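Local coordinates for solute Binding Protein BlMnBP1, Blac_00780 in complex with mannopentaose (Bifidobacterium, PDB 6I5W), which binds beta-manno-oligosaccharides as the solute-binding protein of an ABC transporter, probably delivering them for uptake by the bifidobacterium, at residues N2-T7 with K317-M322; N29-N34 with V61-N66; K141-A146 with K163-K168; D198-N203 with T364-K369. All coordinates share one frame; numbering follows the deposited sequence.

Contact 1: residues N2-T7 with K317-M322. With ZN (zinc ion), chain Y; ZN (zinc ion), chain U.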
# COMPACT_ATOMS: atom_id res chain seq x y z
N ASN A 2 11.15 -23.99 -6.50
CA ASN A 2 12.44 -23.31 -6.52
C ASN A 2 13.40 -24.19 -7.31
O ASN A 2 13.99 -25.12 -6.76
CB ASN A 2 12.98 -23.09 -5.12
CG ASN A 2 14.21 -22.22 -5.13
OD1 ASN A 2 14.74 -21.91 -6.20
ND2 ASN A 2 14.68 -21.82 -3.96
N LYS A 3 13.59 -23.88 -8.61
CA LYS A 3 14.44 -24.68 -9.49
C LYS A 3 15.93 -24.35 -9.37
O LYS A 3 16.75 -25.04 -9.99
CB LYS A 3 14.04 -24.49 -10.96
CG LYS A 3 12.63 -24.95 -11.35
CD LYS A 3 12.25 -24.36 -12.72
CE LYS A 3 10.96 -24.93 -13.28
NZ LYS A 3 10.79 -24.47 -14.69
N THR A 4 16.29 -23.31 -8.61
CA THR A 4 17.67 -22.86 -8.56
C THR A 4 18.48 -23.53 -7.45
O THR A 4 19.70 -23.31 -7.40
CB THR A 4 17.78 -21.34 -8.34
OG1 THR A 4 17.49 -21.04 -6.96
CG2 THR A 4 16.85 -20.59 -9.24
N GLY A 5 17.83 -24.22 -6.52
CA GLY A 5 18.53 -24.80 -5.40
C GLY A 5 19.31 -23.84 -4.52
O GLY A 5 20.05 -24.27 -3.63
N ILE A 6 19.17 -22.55 -4.77
CA ILE A 6 19.76 -21.52 -3.92
C ILE A 6 18.64 -20.63 -3.43
O ILE A 6 17.69 -20.34 -4.17
CB ILE A 6 20.82 -20.68 -4.66
CG1 ILE A 6 20.26 -20.22 -6.00
CG2 ILE A 6 22.12 -21.51 -4.83
CD1 ILE A 6 20.93 -18.98 -6.53
N THR A 7 18.74 -20.21 -2.18
CA THR A 7 17.76 -19.31 -1.59
C THR A 7 18.34 -17.90 -1.53
O THR A 7 19.54 -17.68 -1.63
CB THR A 7 17.36 -19.82 -0.21
OG1 THR A 7 18.54 -20.05 0.57
CG2 THR A 7 16.52 -21.13 -0.33
N LYS A 317 16.87 -18.16 -15.33
CA LYS A 317 15.99 -16.97 -15.24
C LYS A 317 15.58 -16.76 -13.78
O LYS A 317 15.64 -15.65 -13.35
CB LYS A 317 14.86 -17.07 -16.28
CG LYS A 317 15.23 -16.50 -17.65
CD LYS A 317 14.14 -16.51 -18.72
CE LYS A 317 12.82 -15.92 -18.28
NZ LYS A 317 12.24 -14.95 -19.25
N GLN A 318 15.24 -17.80 -13.02
CA GLN A 318 14.94 -17.62 -11.61
C GLN A 318 16.15 -17.08 -10.87
O GLN A 318 16.02 -16.19 -10.00
CB GLN A 318 14.48 -18.95 -10.99
CG GLN A 318 13.23 -19.56 -11.64
CD GLN A 318 12.72 -20.75 -10.83
OE1 GLN A 318 13.35 -21.17 -9.85
NE2 GLN A 318 11.56 -21.30 -11.23
N GLU A 319 17.34 -17.58 -11.19
CA GLU A 319 18.55 -17.09 -10.56
C GLU A 319 18.72 -15.61 -10.82
O GLU A 319 18.95 -14.81 -9.90
CB GLU A 319 19.78 -17.85 -11.08
CG GLU A 319 20.36 -18.94 -10.18
CD GLU A 319 21.76 -19.40 -10.65
OE1 GLU A 319 21.91 -20.51 -11.21
OE2 GLU A 319 22.75 -18.66 -10.48
N ALA A 320 18.64 -15.22 -12.10
CA ALA A 320 18.81 -13.82 -12.47
C ALA A 320 17.74 -12.96 -11.81
O ALA A 320 18.03 -11.88 -11.31
CB ALA A 320 18.77 -13.69 -14.00
N SER A 321 16.49 -13.43 -11.80
CA SER A 321 15.43 -12.70 -11.12
C SER A 321 15.76 -12.52 -9.64
O SER A 321 15.71 -11.41 -9.12
CB SER A 321 14.10 -13.43 -11.32
OG SER A 321 13.70 -13.38 -12.70
N MET A 322 16.19 -13.59 -8.96
CA MET A 322 16.41 -13.46 -7.53
C MET A 322 17.59 -12.55 -7.22
O MET A 322 17.57 -11.81 -6.22
CB MET A 322 16.57 -14.85 -6.94
CG MET A 322 16.33 -14.84 -5.45
SD MET A 322 16.43 -16.47 -4.70
CE MET A 322 14.96 -17.25 -5.37
ZN ZN Y . 23.81 -19.85 -11.81
ZN ZN U . 11.52 -13.71 -19.18
O HOH W 1 9.87 -13.95 -20.99
O HOH W 2 10.54 -16.08 -19.11
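The side-chain amides of Asn-2 and Gln-318 approach with their planes 39° apart, OD1 of Asn-2 4.0 Å from OE1 of Gln-318. At the oxygen end of the second amide, the backbone N of Lys-3 donates to OE1 of Gln-318 (3.0 Å), tilted 21° from the carbonyl plane; at the nitrogen end the aliphatic part of Lys-3 crosses nearly at right angles, CD of Lys-3 3.5 Å from NE2 of Gln-318. Shortened to an alanine, this glutamine position is likely to leave the backbone N of Lys-3 without its acceptor and the Lys-3 methylenes without the amide they lie against. Thr-4 presses its methyl CG2 on CB of Gln-318 (3.4 Å), while its OG1, held between backbone N and carbonyl carbon (chi1 75°), accepts from Ile-6 N. CD1 of Ile-6 meets CG of Glu-319 at 3.7 Å. The Glu-319 carboxylate chelates a zinc ion through both oxygens, OE1 also bonding to Lys-315. Met-322 rests its SD 4.0 Å from the carbonyl C of Thr-7. An Asx turn at Asn-2 followed by an ST turn at Thr-4 thus folds the N-terminal segment onto helix 315-330, whose other side chains pack on strand 22-28.

Contact 2: residues N29-N34 with V61-N66. With BMA (beta-D-mannopyranose), chain B; BMA (beta-D-mannopyranose), chain C.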
# COMPACT_ATOMS: atom_id res chain seq x y z
N ASN A 29 3.95 -1.66 -11.45
CA ASN A 29 2.91 -0.65 -11.49
C ASN A 29 3.44 0.76 -11.62
O ASN A 29 2.65 1.70 -11.68
CB ASN A 29 2.11 -0.69 -10.21
CG ASN A 29 2.97 -0.41 -9.02
OD1 ASN A 29 4.06 -0.90 -8.92
ND2 ASN A 29 2.47 0.45 -8.10
N ARG A 30 4.75 0.95 -11.62
CA ARG A 30 5.29 2.31 -11.62
C ARG A 30 5.50 2.79 -13.06
O ARG A 30 6.60 3.05 -13.53
CB ARG A 30 6.58 2.40 -10.81
CG ARG A 30 6.45 2.05 -9.32
CD ARG A 30 5.53 3.06 -8.59
NE ARG A 30 6.01 4.42 -8.79
CZ ARG A 30 6.91 5.03 -8.03
NH1 ARG A 30 7.29 6.28 -8.30
NH2 ARG A 30 7.41 4.37 -6.98
N THR A 31 4.38 2.91 -13.78
CA THR A 31 4.42 3.54 -15.10
C THR A 31 5.21 4.84 -15.08
O THR A 31 5.97 5.11 -16.02
CB THR A 31 2.97 3.79 -15.58
OG1 THR A 31 2.29 4.68 -14.69
CG2 THR A 31 2.22 2.44 -15.72
N ASP A 32 5.06 5.69 -14.03
CA ASP A 32 5.80 6.95 -14.01
C ASP A 32 7.30 6.72 -14.09
O ASP A 32 8.03 7.53 -14.69
CB ASP A 32 5.47 7.77 -12.77
CG ASP A 32 5.69 7.03 -11.46
OD1 ASP A 32 5.72 5.79 -11.47
OD2 ASP A 32 5.76 7.72 -10.39
N MET A 33 7.80 5.64 -13.51
CA MET A 33 9.23 5.38 -13.54
C MET A 33 9.69 4.76 -14.84
O MET A 33 10.90 4.63 -15.05
CB MET A 33 9.61 4.48 -12.37
CG MET A 33 9.73 5.25 -11.08
SD MET A 33 9.94 4.17 -9.67
CE MET A 33 11.58 3.56 -9.88
N ASN A 34 8.79 4.38 -15.72
CA ASN A 34 9.17 3.79 -16.99
C ASN A 34 9.33 4.83 -18.08
O ASN A 34 9.33 4.48 -19.27
CB ASN A 34 8.13 2.74 -17.42
CG ASN A 34 8.75 1.56 -18.13
OD1 ASN A 34 9.93 1.26 -17.97
ND2 ASN A 34 7.94 0.86 -18.90
N VAL A 61 11.63 -3.80 -18.68
CA VAL A 61 10.62 -3.40 -17.70
C VAL A 61 9.32 -3.13 -18.45
O VAL A 61 9.28 -2.25 -19.33
CB VAL A 61 11.05 -2.17 -16.89
CG1 VAL A 61 12.17 -2.55 -15.91
CG2 VAL A 61 11.52 -1.05 -17.81
N GLN A 62 8.28 -3.89 -18.14
CA GLN A 62 6.93 -3.56 -18.59
C GLN A 62 6.15 -2.93 -17.43
O GLN A 62 6.24 -3.38 -16.29
CB GLN A 62 6.21 -4.80 -19.10
CG GLN A 62 7.12 -5.69 -19.99
CD GLN A 62 6.41 -6.88 -20.65
OE1 GLN A 62 5.68 -7.63 -20.00
NE2 GLN A 62 6.66 -7.06 -21.95
N THR A 63 5.37 -1.88 -17.73
CA THR A 63 4.46 -1.26 -16.76
C THR A 63 3.08 -1.08 -17.37
O THR A 63 2.94 -0.80 -18.56
CB THR A 63 4.98 0.08 -16.28
OG1 THR A 63 4.98 1.00 -17.39
CG2 THR A 63 6.38 -0.01 -15.67
N ASP A 64 2.05 -1.26 -16.56
CA ASP A 64 0.66 -1.10 -16.99
C ASP A 64 -0.06 -0.19 -16.01
O ASP A 64 0.15 -0.29 -14.80
CB ASP A 64 -0.08 -2.46 -17.08
CG ASP A 64 0.44 -3.37 -18.21
OD1 ASP A 64 0.03 -3.16 -19.38
OD2 ASP A 64 1.24 -4.32 -17.94
N SER A 65 -0.88 0.71 -16.51
CA SER A 65 -1.87 1.34 -15.65
C SER A 65 -3.03 0.39 -15.43
O SER A 65 -3.33 -0.47 -16.27
CB SER A 65 -2.37 2.65 -16.25
OG SER A 65 -1.52 3.72 -15.85
N ASN A 66 -3.68 0.53 -14.31
CA ASN A 66 -4.58 -0.53 -13.86
C ASN A 66 -3.75 -1.80 -13.73
O ASN A 66 -4.04 -2.84 -14.33
CB ASN A 66 -5.76 -0.73 -14.79
CG ASN A 66 -6.78 -1.68 -14.21
OD1 ASN A 66 -6.88 -1.84 -12.98
ND2 ASN A 66 -7.55 -2.33 -15.08
C1 BMA B . 2.06 6.15 -11.41
C2 BMA B . 2.62 6.14 -10.01
C3 BMA B . 2.19 4.84 -9.31
C4 BMA B . 0.71 4.61 -9.48
C5 BMA B . 0.28 4.74 -10.95
C6 BMA B . -1.19 4.56 -11.10
O1 BMA B . 2.44 7.39 -11.91
O2 BMA B . 2.07 7.20 -9.32
O3 BMA B . 2.59 4.94 -7.94
O4 BMA B . 0.33 3.36 -9.04
O5 BMA B . 0.65 6.07 -11.33
O6 BMA B . -1.51 4.24 -12.43
C1 BMA C . 0.06 3.28 -7.55
C2 BMA C . -0.98 2.19 -7.34
C3 BMA C . -1.05 1.84 -5.90
C4 BMA C . 0.30 1.58 -5.28
C5 BMA C . 1.22 2.74 -5.60
C6 BMA C . 2.64 2.60 -5.05
O2 BMA C . -0.54 1.04 -8.11
O3 BMA C . -1.91 0.78 -5.75
O4 BMA C . 0.17 1.52 -3.87
O5 BMA C . 1.25 2.92 -7.03
O6 BMA C . 3.19 1.31 -5.36
O HOH W 3 0.12 1.47 -12.36
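Thr-31 and Thr-63 bring their CA atoms within 5.1 Å where the short 3-10 turn 31-33, entered through an inverse gamma turn at Arg-30, lies against the end of strand 57-63. Their side chains meet with CG2 of Thr-31 3.5 Å from OG1 of Thr-63, and the same methyl touches the backbone of Asp-64 and Ser-65. Asn-34 runs past Thr-63 in the opposite direction; its ND2 makes weak hydrogen bonds to OG1 of Thr-63 (3.3 Å) and to O of Val-61 (3.4 Å). Two bends in the Arg-30 chain (chi2 -64°, chi3 -55°) fold it back onto Asp-32, where NE and NH1 grip one carboxylate oxygen each, side-on, NE to OD1 at 3.0 Å. SD of Met-33 lies 3.5 Å above the plane of the guanidinium, over its centre, and NH2 pairs with Glu-338. With an alanine in place of Asp-32, NE and NH1 of Arg-30 would probably both lose these acceptors, leaving Glu-338 to balance the charge. Asn-29 donates through ND2 to O6 (3.0 Å) and O2 (3.1 Å) of mannose C. One water donates to both O of Asn-29 and O of Asp-64 and lies near O6 of mannose B. From these segments mannose B thus receives a water-mediated link and a weak bond from Ser-65, mannose C two direct amide bonds, while Arg-30 and Asp-32 keep their charges matched beside the sugar.

Contact 3: residues K141-A146 with K163-K168. With ZN (zinc ion), chain D.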
# COMPACT_ATOMS: atom_id res chain seq x y z
N LYS A 141 1.57 24.38 3.58
CA LYS A 141 1.25 25.76 3.29
C LYS A 141 -0.25 26.01 3.35
O LYS A 141 -0.69 27.04 3.87
CB LYS A 141 1.83 26.13 1.91
CG LYS A 141 1.07 27.25 1.24
CD LYS A 141 1.66 27.70 -0.07
CE LYS A 141 0.55 28.21 -0.99
NZ LYS A 141 -0.37 29.17 -0.32
N VAL A 142 -1.05 25.06 2.84
CA VAL A 142 -2.51 25.14 2.92
C VAL A 142 -2.97 25.10 4.37
O VAL A 142 -3.82 25.90 4.80
CB VAL A 142 -3.14 24.01 2.09
CG1 VAL A 142 -4.66 23.92 2.33
CG2 VAL A 142 -2.80 24.15 0.61
N PHE A 143 -2.38 24.20 5.16
CA PHE A 143 -2.72 24.11 6.58
C PHE A 143 -2.39 25.41 7.31
O PHE A 143 -3.15 25.85 8.16
CB PHE A 143 -1.97 22.94 7.23
CG PHE A 143 -2.73 21.65 7.19
CD1 PHE A 143 -3.24 21.17 6.00
CD2 PHE A 143 -2.94 20.93 8.34
CE1 PHE A 143 -3.96 19.98 5.96
CE2 PHE A 143 -3.64 19.75 8.31
CZ PHE A 143 -4.15 19.27 7.13
N GLU A 144 -1.25 26.03 7.00
CA GLU A 144 -0.88 27.29 7.64
C GLU A 144 -1.86 28.38 7.26
O GLU A 144 -2.35 29.13 8.11
CB GLU A 144 0.54 27.68 7.23
CG GLU A 144 1.58 26.79 7.87
CD GLU A 144 2.90 26.81 7.15
OE1 GLU A 144 2.95 27.29 5.99
OE2 GLU A 144 3.88 26.34 7.76
N GLU A 145 -2.17 28.48 5.96
CA GLU A 145 -3.13 29.48 5.49
C GLU A 145 -4.43 29.40 6.26
O GLU A 145 -5.04 30.42 6.56
CB GLU A 145 -3.39 29.25 4.02
CG GLU A 145 -3.90 30.40 3.25
CD GLU A 145 -3.17 30.52 1.92
OE1 GLU A 145 -2.30 31.41 1.79
OE2 GLU A 145 -3.45 29.69 1.01
N ALA A 146 -4.86 28.21 6.61
CA ALA A 146 -6.10 28.03 7.35
C ALA A 146 -5.93 28.21 8.85
O ALA A 146 -6.91 28.02 9.57
CB ALA A 146 -6.68 26.63 7.09
N LYS A 163 -13.03 21.80 7.40
CA LYS A 163 -13.93 22.96 7.33
C LYS A 163 -13.16 24.26 7.22
O LYS A 163 -13.46 25.13 6.39
CB LYS A 163 -14.82 22.98 8.55
CG LYS A 163 -15.78 24.15 8.58
CD LYS A 163 -16.75 24.00 9.74
CE LYS A 163 -17.44 25.31 10.09
NZ LYS A 163 -18.22 25.86 8.94
N LEU A 164 -12.14 24.39 8.06
CA LEU A 164 -11.32 25.59 8.02
C LEU A 164 -10.62 25.74 6.69
O LEU A 164 -10.51 26.85 6.18
CB LEU A 164 -10.32 25.55 9.18
CG LEU A 164 -10.72 26.24 10.48
CD1 LEU A 164 -12.15 26.01 10.86
CD2 LEU A 164 -9.76 25.71 11.53
N ILE A 165 -10.10 24.64 6.11
CA ILE A 165 -9.52 24.71 4.78
C ILE A 165 -10.55 25.20 3.77
O ILE A 165 -10.26 26.08 2.94
CB ILE A 165 -8.89 23.36 4.37
CG1 ILE A 165 -7.67 23.08 5.25
CG2 ILE A 165 -8.50 23.41 2.95
CD1 ILE A 165 -7.41 21.69 5.52
N LYS A 166 -11.76 24.62 3.80
CA LYS A 166 -12.80 25.03 2.84
C LYS A 166 -13.18 26.50 3.01
O LYS A 166 -13.41 27.23 2.03
CB LYS A 166 -14.04 24.15 3.06
CG LYS A 166 -15.18 24.36 2.09
CD LYS A 166 -14.76 24.04 0.70
CE LYS A 166 -15.97 23.91 -0.20
NZ LYS A 166 -15.60 23.56 -1.61
N GLU A 167 -13.30 26.95 4.25
CA GLU A 167 -13.76 28.32 4.52
C GLU A 167 -12.67 29.35 4.26
O GLU A 167 -12.95 30.43 3.72
CB GLU A 167 -14.21 28.44 5.96
CG GLU A 167 -15.47 27.64 6.29
CD GLU A 167 -16.01 27.96 7.68
OE1 GLU A 167 -15.28 28.57 8.49
OE2 GLU A 167 -17.18 27.60 7.95
N LYS A 168 -11.41 29.03 4.58
CA LYS A 168 -10.36 30.04 4.54
C LYS A 168 -9.42 29.94 3.34
O LYS A 168 -8.64 30.88 3.16
CB LYS A 168 -9.53 29.99 5.82
CG LYS A 168 -10.43 29.82 7.05
CD LYS A 168 -10.12 30.72 8.20
CE LYS A 168 -8.75 30.47 8.78
NZ LYS A 168 -8.65 30.89 10.22
ZN ZN D . 5.73 26.71 7.20
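Leu-164 O accepts the backbone N of Lys-168 at 2.8 Å within its own helix and faces CB of Ala-146 across the contact at 3.9 Å. CE of Lys-168 in turn lies 3.2 Å from O of Ala-146; bends at chi2 and chi3 (-64°) bring the lysine chain to this oxygen, just beyond the end of helix 141-145. The small alanine lets the two backbones close to 5.4 Å between the CA atoms of Ala-146 and Ile-165. Ile-165 splits its branches around this point: with CG1 anti to the carbonyl carbon (chi1 -68°), that arm passes Ala-146 and ends with CD1 3.9 Å from CE1 of Phe-143, while CG2 meets CG1 of Val-142 at 3.9 Å, the two side chains crossing nearly at right angles. On another side of the first helix, Glu-144 binds a zinc ion through OE2 (2.0 Å). The helix segments 141-145 and 163-168 cross at 78° with their axes 9.6 Å apart. On the strand side, Val-142 and Ile-165 both touch Ala-262 of strand 261-267, Phe-143 reaches Thr-263 there and the ring of Tyr-138, and Ile-165 also packs on Pro-173 of strand 172-174.

Contact 4: residues D198-N203 with T364-K369. With BMA (beta-D-mannopyranose), chain E.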
# COMPACT_ATOMS: atom_id res chain seq x y z
N ASP A 198 -4.53 -2.56 17.26
CA ASP A 198 -4.43 -3.99 17.51
C ASP A 198 -3.72 -4.68 16.34
O ASP A 198 -4.27 -4.73 15.23
CB ASP A 198 -5.82 -4.61 17.71
CG ASP A 198 -5.76 -6.07 18.17
OD1 ASP A 198 -4.62 -6.59 18.31
OD2 ASP A 198 -6.84 -6.68 18.35
N PRO A 199 -2.50 -5.17 16.52
CA PRO A 199 -1.83 -5.89 15.41
C PRO A 199 -2.55 -7.15 14.97
O PRO A 199 -2.44 -7.55 13.82
CB PRO A 199 -0.44 -6.23 15.97
CG PRO A 199 -0.29 -5.43 17.17
CD PRO A 199 -1.67 -5.15 17.74
N LYS A 200 -3.27 -7.82 15.87
CA LYS A 200 -3.99 -9.03 15.50
C LYS A 200 -5.31 -8.73 14.82
O LYS A 200 -6.06 -9.67 14.48
CB LYS A 200 -4.24 -9.88 16.74
CG LYS A 200 -2.97 -10.30 17.49
CD LYS A 200 -3.31 -11.14 18.74
CE LYS A 200 -2.88 -10.46 20.04
NZ LYS A 200 -2.47 -11.44 21.09
N PHE A 201 -5.61 -7.46 14.57
CA PHE A 201 -6.97 -7.14 14.16
C PHE A 201 -7.21 -7.61 12.74
O PHE A 201 -8.21 -8.29 12.47
CB PHE A 201 -7.26 -5.65 14.29
CG PHE A 201 -8.67 -5.28 13.95
CD1 PHE A 201 -9.69 -5.48 14.87
CD2 PHE A 201 -8.99 -4.79 12.71
CE1 PHE A 201 -11.00 -5.17 14.55
CE2 PHE A 201 -10.29 -4.47 12.37
CZ PHE A 201 -11.30 -4.66 13.30
N MET A 202 -6.30 -7.29 11.83
CA MET A 202 -6.52 -7.59 10.41
C MET A 202 -6.70 -9.09 10.17
O MET A 202 -7.56 -9.50 9.40
CB MET A 202 -5.33 -7.05 9.60
CG MET A 202 -5.49 -7.06 8.07
SD MET A 202 -6.92 -6.14 7.49
CE MET A 202 -6.19 -4.81 6.54
N ASN A 203 -5.88 -9.92 10.81
CA ASN A 203 -5.82 -11.32 10.43
C ASN A 203 -6.48 -12.27 11.39
O ASN A 203 -6.75 -13.41 10.99
CB ASN A 203 -4.36 -11.75 10.24
CG ASN A 203 -3.75 -11.13 9.02
OD1 ASN A 203 -4.43 -10.99 7.99
ND2 ASN A 203 -2.49 -10.73 9.11
N THR A 364 3.05 -3.75 12.96
CA THR A 364 2.92 -4.64 11.81
C THR A 364 1.83 -5.65 12.14
O THR A 364 1.85 -6.28 13.21
CB THR A 364 4.24 -5.36 11.53
OG1 THR A 364 4.76 -5.92 12.76
CG2 THR A 364 5.27 -4.38 10.96
N ASP A 365 0.87 -5.81 11.22
CA ASP A 365 -0.13 -6.85 11.37
C ASP A 365 0.49 -8.19 11.72
O ASP A 365 1.42 -8.68 11.05
CB ASP A 365 -0.95 -6.94 10.09
CG ASP A 365 -1.82 -5.73 9.87
OD1 ASP A 365 -2.10 -5.08 10.89
OD2 ASP A 365 -2.23 -5.41 8.73
N ALA A 366 -0.02 -8.78 12.79
CA ALA A 366 0.38 -10.11 13.17
C ALA A 366 -0.22 -11.16 12.22
O ALA A 366 -1.29 -10.94 11.62
CB ALA A 366 -0.06 -10.41 14.59
N PRO A 367 0.43 -12.30 12.08
CA PRO A 367 -0.14 -13.38 11.27
C PRO A 367 -1.42 -13.92 11.89
O PRO A 367 -1.72 -13.75 13.07
CB PRO A 367 0.96 -14.45 11.27
CG PRO A 367 1.67 -14.22 12.56
CD PRO A 367 1.67 -12.71 12.76
N ALA A 368 -2.21 -14.56 11.03
CA ALA A 368 -3.36 -15.28 11.53
C ALA A 368 -2.90 -16.38 12.49
O ALA A 368 -1.73 -16.73 12.57
CB ALA A 368 -4.15 -15.86 10.36
N LYS A 369 -3.84 -16.95 13.23
CA LYS A 369 -3.51 -18.16 13.97
C LYS A 369 -3.26 -19.31 12.99
O LYS A 369 -3.66 -19.28 11.81
CB LYS A 369 -4.62 -18.53 14.94
CG LYS A 369 -4.94 -17.42 15.97
CD LYS A 369 -6.36 -17.53 16.41
CE LYS A 369 -6.97 -16.18 16.69
NZ LYS A 369 -8.33 -16.08 16.06
C1 BMA E . -1.88 -6.99 3.63
C2 BMA E . -1.12 -7.59 4.78
C3 BMA E . -1.83 -8.85 5.31
C4 BMA E . -3.34 -8.90 5.13
C5 BMA E . -3.78 -8.30 3.81
C6 BMA E . -5.28 -8.21 3.67
O2 BMA E . -0.99 -6.69 5.84
O3 BMA E . -1.54 -9.03 6.71
O4 BMA E . -3.76 -10.27 5.18
O5 BMA E . -3.24 -6.99 3.81
O6 BMA E . -5.63 -8.52 2.33
O HOH W 4 -4.12 -5.44 12.60
O HOH W 5 -3.42 -9.19 12.07
O HOH W 6 -6.43 -16.10 12.84
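Asn-203 links Ala-366 to mannose E, using both ends of its amide. OD1 accepts from O4 of the sugar (3.0 Å), and ND2 donates to O3 (3.1 Å), so adjacent hydroxyls are read by one side chain. The other N-H of ND2 runs almost straight (171°) to O of Ala-366 at 2.8 Å, with that oxygen in the amide plane; this bond fixes the rotation of the amide and tells its oxygen from its nitrogen. CG of Asn-203 lies anti to the carbonyl carbon (chi1 -71°), which turns the amide to the sugar while CB packs at Ala-368. Asp-365 brings OD2 near O2 of the mannose and against CB of Met-202 (3.6 Å). One shell out, Ala-366 N donates to O of Pro-199 (2.9 Å). A water cements the same spot, donating to O of Pro-199 and O of Ala-366 and accepting from Asn-203 N. A second water accepts from Met-202 N and lies 2.7 Å from OD1 of Asp-365. Farther back, Asp-198 OD1 caps Lys-200 N in a type I beta turn. A capped turn leading into helix 201-205 and the extended loop 364-369 together form one wall of the glycan pocket, to which Asn-388 adds its carbonyl O.

How the contacts relate
Contacts 2 and 4 both belong to the glycan pocket but hold different mannoses: residues 29-34 with 61-66 meet units B and C, residues 198-203 with 364-369 meet unit E. Their centres are 31 Å apart on opposite sides of the chain's centre, and the bound glycan spans between them. Contact 1 lies away from the sugar, its centre 24 Å from that of contact 2, yet both pack on strand 22-28; contacts 1 and 4 both touch strand 298-309. Contact 3 is the farthest from contact 1, about 40 Å between nearest atoms, and about 22 Å from contact 2 by the same measure. Along the chain, contact 1 encloses contacts 2 and 3, whereas it interlocks with contact 4.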